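Local structure of acetylxylan esterase (Geobacillus stearothermophilus, 5BN1) at residues Lys8-Gly13 against Gln80-Val85; Trp84-Ile89 against Gly130-Thr135; Pro136-Gly141 against Asp191-Ser196. The protein removes acetyl groups from the xylose units of xylan and xylo-oligosaccharides, acting as a homooctameric serine esterase of the GDSL (SGNH hydrolase) family. The protein carries 1 engineered substitution. All blocks are in the same frame, centred on the assembly; numbering follows the deposited sequence.

Contact 1 (Lys8-Gly13 against Gln80-Val85); sequences KLLFIG and QKPDWV
Q80 meets strand 8-13 at K8 and L10, where helix 66-78, carrying the beta-alpha-beta crossover from strand 55-58 past 8-13 to 84-88, returns to the parallel sheet of the SGNH-hydrolase fold. The carbonyl O of Q80 accepts from K8 NZ at 2.8 Å, in the carbonyl plane and on a lone pair. K8 reaches it with CG anti to its backbone N (chi1 176°) and a bend at chi3. A water that accepts from the same ammonium donates to Q80 OE1, while Q80 NE2 is held by the backbone O of E75. The aliphatic part of Q80 crosses L10 at about a right angle, CB lying 3.7 Å from L10 CD1. K81, just past the helix and with positive phi, offers its O to a second water, which binds K8 NZ weakly. P82 packs CB to CB on L10. D83 grips the backbone of K8 twice: OD2 takes the K8 N-H through its anti lone pair at 2.8 Å, and D83 N donates to K8 O; its OD1 pairs with K129. That same K8 O also receives W84 N at 3.0 Å, so two consecutive amides share one acceptor. W84 then bridges L9 in parallel register, and its CB touches L9 CD1 at 3.9 Å, on the face opposite to L10 and V85. L10 N donates to W84 O over 2.9 Å with an N-H...O angle of 162°. At V85 the backbone makes a CA-H...O contact, V85 CA standing 3.4 Å from L10 O.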
loop_
_atom_site.group_PDB
_atom_site.type_symbol
_atom_site.label_atom_id
_atom_site.label_comp_id
_atom_site.label_asym_id
_atom_site.label_seq_id
_atom_site.Cartn_x
_atom_site.Cartn_y
_atom_site.Cartn_z
ATOM N N LYS A 8 -20.021 -3.564 -33.678
ATOM C CA LYS A 8 -19.184 -2.994 -32.638
ATOM C C LYS A 8 -19.727 -1.608 -32.305
ATOM O O LYS A 8 -19.856 -0.717 -33.121
ATOM C CB LYS A 8 -17.754 -2.881 -33.008
ATOM C CG LYS A 8 -16.900 -2.217 -31.976
ATOM C CD LYS A 8 -15.462 -1.965 -32.400
ATOM C CE LYS A 8 -14.511 -3.021 -32.141
ATOM N NZ LYS A 8 -13.100 -2.712 -32.399
ATOM N N LEU A 9 -20.062 -1.398 -31.015
ATOM C CA LEU A 9 -20.605 -0.156 -30.494
ATOM C C LEU A 9 -19.555 0.415 -29.595
ATOM O O LEU A 9 -19.108 -0.249 -28.640
ATOM C CB LEU A 9 -21.889 -0.413 -29.717
ATOM C CG LEU A 9 -22.399 0.680 -28.751
ATOM C CD1 LEU A 9 -22.661 2.003 -29.476
ATOM C CD2 LEU A 9 -23.684 0.190 -28.161
ATOM N N LEU A 10 -19.084 1.631 -29.878
ATOM C CA LEU A 10 -18.017 2.260 -29.196
ATOM C C LEU A 10 -18.581 3.486 -28.547
ATOM O O LEU A 10 -19.197 4.343 -29.170
ATOM C CB LEU A 10 -16.854 2.643 -30.111
ATOM C CG LEU A 10 -15.646 3.312 -29.542
ATOM C CD1 LEU A 10 -14.443 2.987 -30.424
ATOM C CD2 LEU A 10 -15.763 4.821 -29.527
ATOM N N PHE A 11 -18.341 3.659 -27.216
ATOM C CA PHE A 11 -18.770 4.822 -26.436
ATOM C C PHE A 11 -17.552 5.654 -26.160
ATOM O O PHE A 11 -16.465 5.202 -25.813
ATOM C CB PHE A 11 -19.370 4.378 -25.087
ATOM C CG PHE A 11 -20.686 3.701 -25.170
ATOM C CD1 PHE A 11 -21.811 4.409 -24.977
ATOM C CD2 PHE A 11 -20.750 2.281 -25.278
ATOM C CE1 PHE A 11 -23.072 3.831 -24.993
ATOM C CE2 PHE A 11 -21.990 1.687 -25.250
ATOM C CZ PHE A 11 -23.136 2.415 -25.127
ATOM N N ILE A 12 -17.769 6.982 -26.334
ATOM C CA ILE A 12 -16.722 7.931 -26.074
ATOM C C ILE A 12 -17.320 9.165 -25.347
ATOM O O ILE A 12 -18.497 9.503 -25.478
ATOM C CB ILE A 12 -15.837 8.268 -27.282
ATOM C CG1 ILE A 12 -14.512 8.924 -26.885
ATOM C CG2 ILE A 12 -16.661 9.062 -28.295
ATOM C CD1 ILE A 12 -13.436 9.011 -27.984
ATOM N N GLY A 13 -16.495 9.756 -24.470
ATOM C CA GLY A 13 -16.909 10.825 -23.670
ATOM C C GLY A 13 -15.894 11.049 -22.549
ATOM O O GLY A 13 -14.717 10.774 -22.658
ATOM N N GLN A 80 -10.349 1.964 -34.337
ATOM C CA GLN A 80 -11.122 0.848 -33.746
ATOM C C GLN A 80 -12.138 0.250 -34.645
ATOM O O GLN A 80 -12.818 -0.728 -34.325
ATOM C CB GLN A 80 -11.846 1.344 -32.454
ATOM C CG GLN A 80 -10.916 1.999 -31.486
ATOM C CD GLN A 80 -9.730 1.153 -31.001
ATOM O OE1 GLN A 80 -9.871 -0.030 -30.742
ATOM N NE2 GLN A 80 -8.568 1.766 -30.868
ATOM N N LYS A 81 -12.338 0.874 -35.798
ATOM C CA LYS A 81 -13.327 0.449 -36.761
ATOM C C LYS A 81 -14.650 0.098 -36.204
ATOM O O LYS A 81 -15.203 -0.964 -36.433
ATOM C CB LYS A 81 -12.758 -0.769 -37.528
ATOM C CG LYS A 81 -11.372 -0.538 -38.109
ATOM C CD LYS A 81 -11.408 0.564 -39.182
ATOM C CE LYS A 81 -10.070 0.743 -39.924
ATOM N NZ LYS A 81 -9.786 -0.586 -40.540
ATOM N N PRO A 82 -15.256 0.998 -35.437
ATOM C CA PRO A 82 -16.565 0.731 -35.016
ATOM C C PRO A 82 -17.662 0.780 -35.974
ATOM O O PRO A 82 -17.598 1.458 -37.009
ATOM C CB PRO A 82 -16.795 1.865 -33.955
ATOM C CG PRO A 82 -15.986 3.023 -34.574
ATOM C CD PRO A 82 -14.789 2.378 -35.112
ATOM N N ASP A 83 -18.747 0.112 -35.686
ATOM C CA ASP A 83 -19.975 0.231 -36.448
ATOM C C ASP A 83 -20.917 1.306 -36.021
ATOM O O ASP A 83 -21.507 2.039 -36.740
ATOM C CB ASP A 83 -20.718 -1.092 -36.465
ATOM C CG ASP A 83 -19.894 -2.190 -37.054
ATOM O OD1 ASP A 83 -19.573 -2.047 -38.346
ATOM O OD2 ASP A 83 -19.407 -3.140 -36.406
ATOM N N TRP A 84 -20.935 1.571 -34.659
ATOM C CA TRP A 84 -21.712 2.584 -34.093
ATOM C C TRP A 84 -20.839 3.337 -33.059
ATOM O O TRP A 84 -20.015 2.716 -32.374
ATOM C CB TRP A 84 -22.901 2.050 -33.332
ATOM C CG TRP A 84 -23.949 1.514 -34.148
ATOM C CD1 TRP A 84 -23.988 0.274 -34.682
ATOM C CD2 TRP A 84 -25.127 2.221 -34.587
ATOM N NE1 TRP A 84 -25.143 0.183 -35.463
ATOM C CE2 TRP A 84 -25.838 1.349 -35.417
ATOM C CE3 TRP A 84 -25.591 3.521 -34.412
ATOM C CZ2 TRP A 84 -27.006 1.721 -36.036
ATOM C CZ3 TRP A 84 -26.800 3.871 -34.991
ATOM C CH2 TRP A 84 -27.479 2.969 -35.782
ATOM N N VAL A 85 -20.928 4.668 -33.129
ATOM C CA VAL A 85 -20.204 5.528 -32.191
ATOM C C VAL A 85 -21.183 6.381 -31.441
ATOM O O VAL A 85 -21.989 7.138 -31.938
ATOM C CB VAL A 85 -19.159 6.455 -32.889
ATOM C CG1 VAL A 85 -18.413 7.361 -31.883
ATOM C CG2 VAL A 85 -18.150 5.650 -33.607
HETATM O O HOH W 1 -12.050 -1.451 -30.202
HETATM O O HOH W 2 -13.932 -3.595 -35.384
#

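Contact 2 (Trp84-Ile89 against Gly130-Thr135); sequences WVSIMI and GIILMT
Two neighbouring parallel strands in the central sheet of the SGNH-hydrolase fold, W84-M88 and G130-M134, meet at W84 and G130 and run on with their axes 4.6 Å apart at closest approach and 13° from parallel. Four backbone bonds join them: V85 N to G130 O, I132 N to V85 O, I87 N to I132 O and M134 N to I87 O, the last at 2.8 Å. At the N-terminal end the W84 indole lies across G130, whose CA sits over one face, 3.7 Å from the centroid of the six-membered ring: a CH-pi contact. A CB on G130 would clash with W84 CZ3. W84 CE3 also reaches I132 CD1 at 3.8 Å, and W84 NE1 bonds E7. An alanine in place of W84 would probably leave G130 CA and I132 CD1 without their aromatic partner and E7 without the indole N-H. Farther along this face, S86 OG is 3.5 Å from M134 SD, and the M88 and M134 chains cross obliquely, CB to CB at 3.8 Å. On the other face I87 and L133 lie side by side, I87 CD1 touching L133 CD2 at 3.9 Å, with helix 66-78 packed on V85 and I87. A water near the C-terminal ends accepts from I89 N and lies 2.8 Å from M134 O. V85 and I87 bond to 130-134 and W84, S86 and M88 to 8-13, so the inner strand is bonded on both edges, while mostly hydrocarbon, sulfur and aromatic side chains pack together on its faces.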
loop_
_atom_site.group_PDB
_atom_site.type_symbol
_atom_site.label_atom_id
_atom_site.label_comp_id
_atom_site.label_asym_id
_atom_site.label_seq_id
_atom_site.Cartn_x
_atom_site.Cartn_y
_atom_site.Cartn_z
ATOM N N TRP A 84 -20.935 1.571 -34.659
ATOM C CA TRP A 84 -21.712 2.584 -34.093
ATOM C C TRP A 84 -20.839 3.337 -33.059
ATOM O O TRP A 84 -20.015 2.716 -32.374
ATOM C CB TRP A 84 -22.901 2.050 -33.332
ATOM C CG TRP A 84 -23.949 1.514 -34.148
ATOM C CD1 TRP A 84 -23.988 0.274 -34.682
ATOM C CD2 TRP A 84 -25.127 2.221 -34.587
ATOM N NE1 TRP A 84 -25.143 0.183 -35.463
ATOM C CE2 TRP A 84 -25.838 1.349 -35.417
ATOM C CE3 TRP A 84 -25.591 3.521 -34.412
ATOM C CZ2 TRP A 84 -27.006 1.721 -36.036
ATOM C CZ3 TRP A 84 -26.800 3.871 -34.991
ATOM C CH2 TRP A 84 -27.479 2.969 -35.782
ATOM N N VAL A 85 -20.928 4.668 -33.129
ATOM C CA VAL A 85 -20.204 5.528 -32.191
ATOM C C VAL A 85 -21.183 6.381 -31.441
ATOM O O VAL A 85 -21.989 7.138 -31.938
ATOM C CB VAL A 85 -19.159 6.455 -32.889
ATOM C CG1 VAL A 85 -18.413 7.361 -31.883
ATOM C CG2 VAL A 85 -18.150 5.650 -33.607
ATOM N N SER A 86 -21.137 6.256 -30.093
ATOM C CA SER A 86 -21.923 7.020 -29.131
ATOM C C SER A 86 -20.993 8.070 -28.470
ATOM O O SER A 86 -19.903 7.746 -28.010
ATOM C CB SER A 86 -22.540 6.178 -27.992
ATOM O OG SER A 86 -23.286 6.942 -27.130
ATOM N N ILE A 87 -21.412 9.321 -28.591
ATOM C CA ILE A 87 -20.654 10.467 -28.074
ATOM C C ILE A 87 -21.488 11.140 -27.007
ATOM O O ILE A 87 -22.613 11.565 -27.199
ATOM C CB ILE A 87 -20.307 11.524 -29.178
ATOM C CG1 ILE A 87 -19.652 10.766 -30.331
ATOM C CG2 ILE A 87 -19.491 12.649 -28.582
ATOM C CD1 ILE A 87 -19.645 11.664 -31.600
ATOM N N MET A 88 -20.870 11.376 -25.806
ATOM C CA MET A 88 -21.453 12.236 -24.758
ATOM C C MET A 88 -20.333 13.095 -24.221
ATOM O O MET A 88 -19.441 12.729 -23.476
ATOM C CB MET A 88 -22.129 11.490 -23.579
ATOM C CG MET A 88 -22.809 12.458 -22.653
ATOM S SD MET A 88 -24.043 11.754 -21.542
ATOM C CE MET A 88 -23.094 10.442 -20.820
ATOM N N ILE A 89 -20.385 14.369 -24.709
ATOM C CA ILE A 89 -19.329 15.343 -24.391
ATOM C C ILE A 89 -19.928 16.724 -24.291
ATOM O O ILE A 89 -20.992 17.047 -24.855
ATOM C CB ILE A 89 -18.201 15.299 -25.418
ATOM C CG1 ILE A 89 -16.859 15.851 -24.896
ATOM C CG2 ILE A 89 -18.690 15.977 -26.758
ATOM C CD1 ILE A 89 -16.166 14.876 -23.924
ATOM N N GLY A 130 -23.610 4.040 -37.824
ATOM C CA GLY A 130 -24.413 5.030 -37.290
ATOM C C GLY A 130 -23.693 5.752 -36.070
ATOM O O GLY A 130 -22.696 5.233 -35.617
ATOM N N ILE A 131 -24.275 6.878 -35.719
ATOM C CA ILE A 131 -23.738 7.721 -34.617
ATOM C C ILE A 131 -24.872 8.000 -33.734
ATOM O O ILE A 131 -25.995 8.339 -34.104
ATOM C CB ILE A 131 -23.134 9.001 -35.175
ATOM C CG1 ILE A 131 -21.863 8.643 -35.943
ATOM C CG2 ILE A 131 -22.830 9.994 -34.012
ATOM C CD1 ILE A 131 -21.253 9.828 -36.668
ATOM N N ILE A 132 -24.602 7.936 -32.368
ATOM C CA ILE A 132 -25.541 8.336 -31.418
ATOM C C ILE A 132 -24.996 9.528 -30.599
ATOM O O ILE A 132 -23.912 9.413 -30.084
ATOM C CB ILE A 132 -25.840 7.219 -30.329
ATOM C CG1 ILE A 132 -26.243 5.911 -31.049
ATOM C CG2 ILE A 132 -26.959 7.660 -29.428
ATOM C CD1 ILE A 132 -25.375 4.740 -30.845
ATOM N N LEU A 133 -25.644 10.681 -30.705
ATOM C CA LEU A 133 -25.215 11.874 -30.007
ATOM C C LEU A 133 -26.076 11.986 -28.802
ATOM O O LEU A 133 -27.253 12.212 -28.774
ATOM C CB LEU A 133 -25.446 13.127 -30.935
ATOM C CG LEU A 133 -24.374 13.118 -31.979
ATOM C CD1 LEU A 133 -24.750 14.204 -33.003
ATOM C CD2 LEU A 133 -23.037 13.512 -31.473
ATOM N N MET A 134 -25.349 11.935 -27.624
ATOM C CA MET A 134 -26.003 12.199 -26.383
ATOM C C MET A 134 -25.649 13.562 -25.869
ATOM O O MET A 134 -24.524 13.972 -25.902
ATOM C CB MET A 134 -25.455 11.197 -25.324
ATOM C CG MET A 134 -25.597 9.748 -25.693
ATOM S SD MET A 134 -24.862 8.500 -24.463
ATOM C CE MET A 134 -25.993 8.794 -23.122
ATOM N N THR A 135 -26.617 14.272 -25.396
ATOM C CA THR A 135 -26.384 15.641 -24.869
ATOM C C THR A 135 -25.541 15.530 -23.588
ATOM O O THR A 135 -25.645 14.489 -22.898
ATOM C CB THR A 135 -27.627 16.449 -24.496
ATOM O OG1 THR A 135 -28.435 15.798 -23.478
ATOM C CG2 THR A 135 -28.565 16.559 -25.728
HETATM O O HOH W 3 -22.183 15.016 -26.960
#

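Contact 3 (Pro136-Gly141 against Asp191-Ser196); sequences PFYIEG and DRVHPS
Y138 brings its hydroxyl over the centre of one face of the R192 guanidinium, OH standing 3.0 Å from R192 CZ, with ring and guanidinium planes 42° apart. The angles to NE and NH2 are too poor for hydrogen bonds; the hydroxyl instead bonds Y184 OH of a neighbouring subunit and a water that donates to D191 O. At the edge of the tyrosine ring lies V193 CG2, near its plane and 4.0 Å from CD1. The guanidinium edge belongs to E140: R192 NH1 donates to E140 OE1 at 2.9 Å in a salt bridge, on the anti side and out of the carboxylate plane, the two groups standing nearly perpendicular at 89°. A bend at chi2 (53°) brings E140 CD round to R192, alongside which E140 lies. The edge of the F137 ring approaches V193 O, CE1 at 3.4 Å. V193 CG1 lies over the centre of one face of the H194 imidazole, 3.9 Å above its plane. I139 N donates to R192 O over 2.8 Å, and I139 CD1 rests on P195 CB. I139 is the centre of an inverse gamma turn, and its O, buried here, finds no partner in the model. The 191-196 loop carries the inferred charge-relay residues D191 and H194. D191 OD1 takes the amides of V193 (an Asx turn) and H194 (an Asx motif), while OD2 meets H194 ND1 at 2.7 Å, nearly in the imidazole plane; H194 NE2 bonds S15, the inferred nucleophile. The two amides probably fix the carboxylate so that OD2 can orient the imidazole, and I139 N anchors the R192 carbonyl beside these residues. R192 NE also nears R192 NE of a neighbouring subunit, a repulsion that E140 OE1 probably offsets in part.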
loop_
_atom_site.group_PDB
_atom_site.type_symbol
_atom_site.label_atom_id
_atom_site.label_comp_id
_atom_site.label_asym_id
_atom_site.label_seq_id
_atom_site.Cartn_x
_atom_site.Cartn_y
_atom_site.Cartn_z
ATOM N N PRO A 136 -24.700 16.488 -23.324
ATOM C CA PRO A 136 -24.289 16.675 -21.908
ATOM C C PRO A 136 -25.520 16.941 -21.076
ATOM O O PRO A 136 -26.686 17.147 -21.485
ATOM C CB PRO A 136 -23.296 17.805 -22.039
ATOM C CG PRO A 136 -23.947 18.761 -23.062
ATOM C CD PRO A 136 -24.379 17.760 -24.088
ATOM N N PHE A 137 -25.305 17.069 -19.741
ATOM C CA PHE A 137 -26.357 17.334 -18.823
ATOM C C PHE A 137 -25.762 17.997 -17.552
ATOM O O PHE A 137 -24.550 17.938 -17.345
ATOM C CB PHE A 137 -27.089 15.997 -18.379
ATOM C CG PHE A 137 -26.220 14.985 -17.696
ATOM C CD1 PHE A 137 -26.000 15.148 -16.342
ATOM C CD2 PHE A 137 -25.599 13.969 -18.378
ATOM C CE1 PHE A 137 -25.116 14.258 -15.702
ATOM C CE2 PHE A 137 -24.741 13.108 -17.777
ATOM C CZ PHE A 137 -24.468 13.271 -16.446
ATOM N N TYR A 138 -26.686 18.534 -16.780
ATOM C CA TYR A 138 -26.335 19.115 -15.462
ATOM C C TYR A 138 -27.479 18.806 -14.580
ATOM O O TYR A 138 -28.641 19.104 -14.916
ATOM C CB TYR A 138 -26.013 20.576 -15.552
ATOM C CG TYR A 138 -25.408 21.203 -14.316
ATOM C CD1 TYR A 138 -24.267 20.671 -13.762
ATOM C CD2 TYR A 138 -25.909 22.373 -13.791
ATOM C CE1 TYR A 138 -23.651 21.250 -12.688
ATOM C CE2 TYR A 138 -25.286 22.954 -12.682
ATOM C CZ TYR A 138 -24.157 22.404 -12.174
ATOM O OH TYR A 138 -23.551 23.070 -11.103
ATOM N N ILE A 139 -27.186 18.151 -13.425
ATOM C CA ILE A 139 -28.286 17.674 -12.622
ATOM C C ILE A 139 -28.739 18.783 -11.694
ATOM O O ILE A 139 -28.312 18.974 -10.547
ATOM C CB ILE A 139 -27.853 16.380 -11.850
ATOM C CG1 ILE A 139 -27.362 15.349 -12.806
ATOM C CG2 ILE A 139 -29.038 15.884 -10.964
ATOM C CD1 ILE A 139 -26.748 14.092 -12.172
ATOM N N GLU A 140 -29.629 19.648 -12.229
ATOM C CA GLU A 140 -30.028 20.903 -11.613
ATOM C C GLU A 140 -31.364 21.268 -12.261
ATOM O O GLU A 140 -31.390 21.346 -13.509
ATOM C CB GLU A 140 -28.959 22.035 -11.927
ATOM C CG GLU A 140 -29.438 23.393 -11.540
ATOM C CD GLU A 140 -29.911 23.487 -10.128
ATOM O OE1 GLU A 140 -29.103 23.189 -9.170
ATOM O OE2 GLU A 140 -31.130 23.815 -9.880
ATOM N N GLY A 141 -32.456 21.342 -11.524
ATOM C CA GLY A 141 -33.772 21.585 -12.107
ATOM C C GLY A 141 -34.084 23.028 -12.375
ATOM O O GLY A 141 -35.049 23.300 -13.132
ATOM N N ASP A 191 -22.275 16.744 -6.655
ATOM C CA ASP A 191 -21.639 17.839 -7.421
ATOM C C ASP A 191 -22.486 18.140 -8.684
ATOM O O ASP A 191 -22.002 18.959 -9.474
ATOM C CB ASP A 191 -20.212 17.416 -7.800
ATOM C CG ASP A 191 -20.102 16.263 -8.697
ATOM O OD1 ASP A 191 -21.105 15.768 -9.291
ATOM O OD2 ASP A 191 -18.936 15.741 -8.854
ATOM N N ARG A 192 -23.669 17.597 -8.810
ATOM C CA ARG A 192 -24.538 17.832 -9.953
ATOM C C ARG A 192 -24.037 17.280 -11.231
ATOM O O ARG A 192 -24.692 17.625 -12.268
ATOM C CB ARG A 192 -25.060 19.302 -10.016
ATOM C CG ARG A 192 -25.868 19.721 -8.795
ATOM C CD ARG A 192 -26.334 21.156 -8.850
ATOM N NE ARG A 192 -25.236 22.075 -8.428
ATOM C CZ ARG A 192 -25.253 23.402 -8.601
ATOM N NH1 ARG A 192 -26.344 23.934 -9.077
ATOM N NH2 ARG A 192 -24.264 24.180 -8.236
ATOM N N VAL A 193 -22.998 16.494 -11.254
ATOM C CA VAL A 193 -22.448 15.913 -12.446
ATOM C C VAL A 193 -22.330 14.412 -12.351
ATOM O O VAL A 193 -22.810 13.690 -13.220
ATOM C CB VAL A 193 -21.129 16.548 -12.798
ATOM C CG1 VAL A 193 -20.428 15.796 -13.918
ATOM C CG2 VAL A 193 -21.386 18.027 -13.165
ATOM N N HIS A 194 -21.620 13.895 -11.321
ATOM C CA HIS A 194 -21.266 12.518 -11.188
ATOM C C HIS A 194 -22.329 11.814 -10.351
ATOM O O HIS A 194 -22.370 12.031 -9.122
ATOM C CB HIS A 194 -19.942 12.385 -10.477
ATOM C CG HIS A 194 -18.814 12.982 -11.266
ATOM N ND1 HIS A 194 -18.291 14.181 -10.990
ATOM C CD2 HIS A 194 -18.180 12.519 -12.380
ATOM C CE1 HIS A 194 -17.282 14.426 -11.810
ATOM N NE2 HIS A 194 -17.252 13.475 -12.706
ATOM N N PRO A 195 -23.177 11.025 -10.957
ATOM C CA PRO A 195 -24.304 10.500 -10.243
ATOM C C PRO A 195 -24.114 9.109 -9.603
ATOM O O PRO A 195 -23.136 8.437 -9.872
ATOM C CB PRO A 195 -25.426 10.458 -11.266
ATOM C CG PRO A 195 -24.728 10.101 -12.422
ATOM C CD PRO A 195 -23.309 10.701 -12.394
ATOM N N SER A 196 -25.070 8.839 -8.747
ATOM C CA SER A 196 -25.204 7.515 -8.147
ATOM C C SER A 196 -25.522 6.473 -9.225
ATOM O O SER A 196 -25.794 6.754 -10.443
ATOM C CB SER A 196 -26.407 7.416 -7.224
ATOM O OG SER A 196 -27.607 7.782 -7.802
HETATM O O HOH W 4 -21.185 21.783 -9.846
#

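Overall arrangement
Contacts 1 and 2 belong to one sheet and share W84 and V85: strand 84-88 lies between 8-13 and 130-134, and probable hydrogen bonds from S86 N to L10 O and from I12 N to S86 O carry the first into the second. Both are buried, but contact 1 includes the partly exposed strand entry, with lysine, aspartate and water, whereas contact 2, its centre about 6 Å from that of the chain, has mostly apolar side chains. Contact 3 joins irregular loops; it continues directly from T135 into P136 and touches contact 2 at I89 with P136 and at M88 with F137. Also mainly buried, it includes a salt bridge, carries the charge-relay pair, and alone meets other subunits.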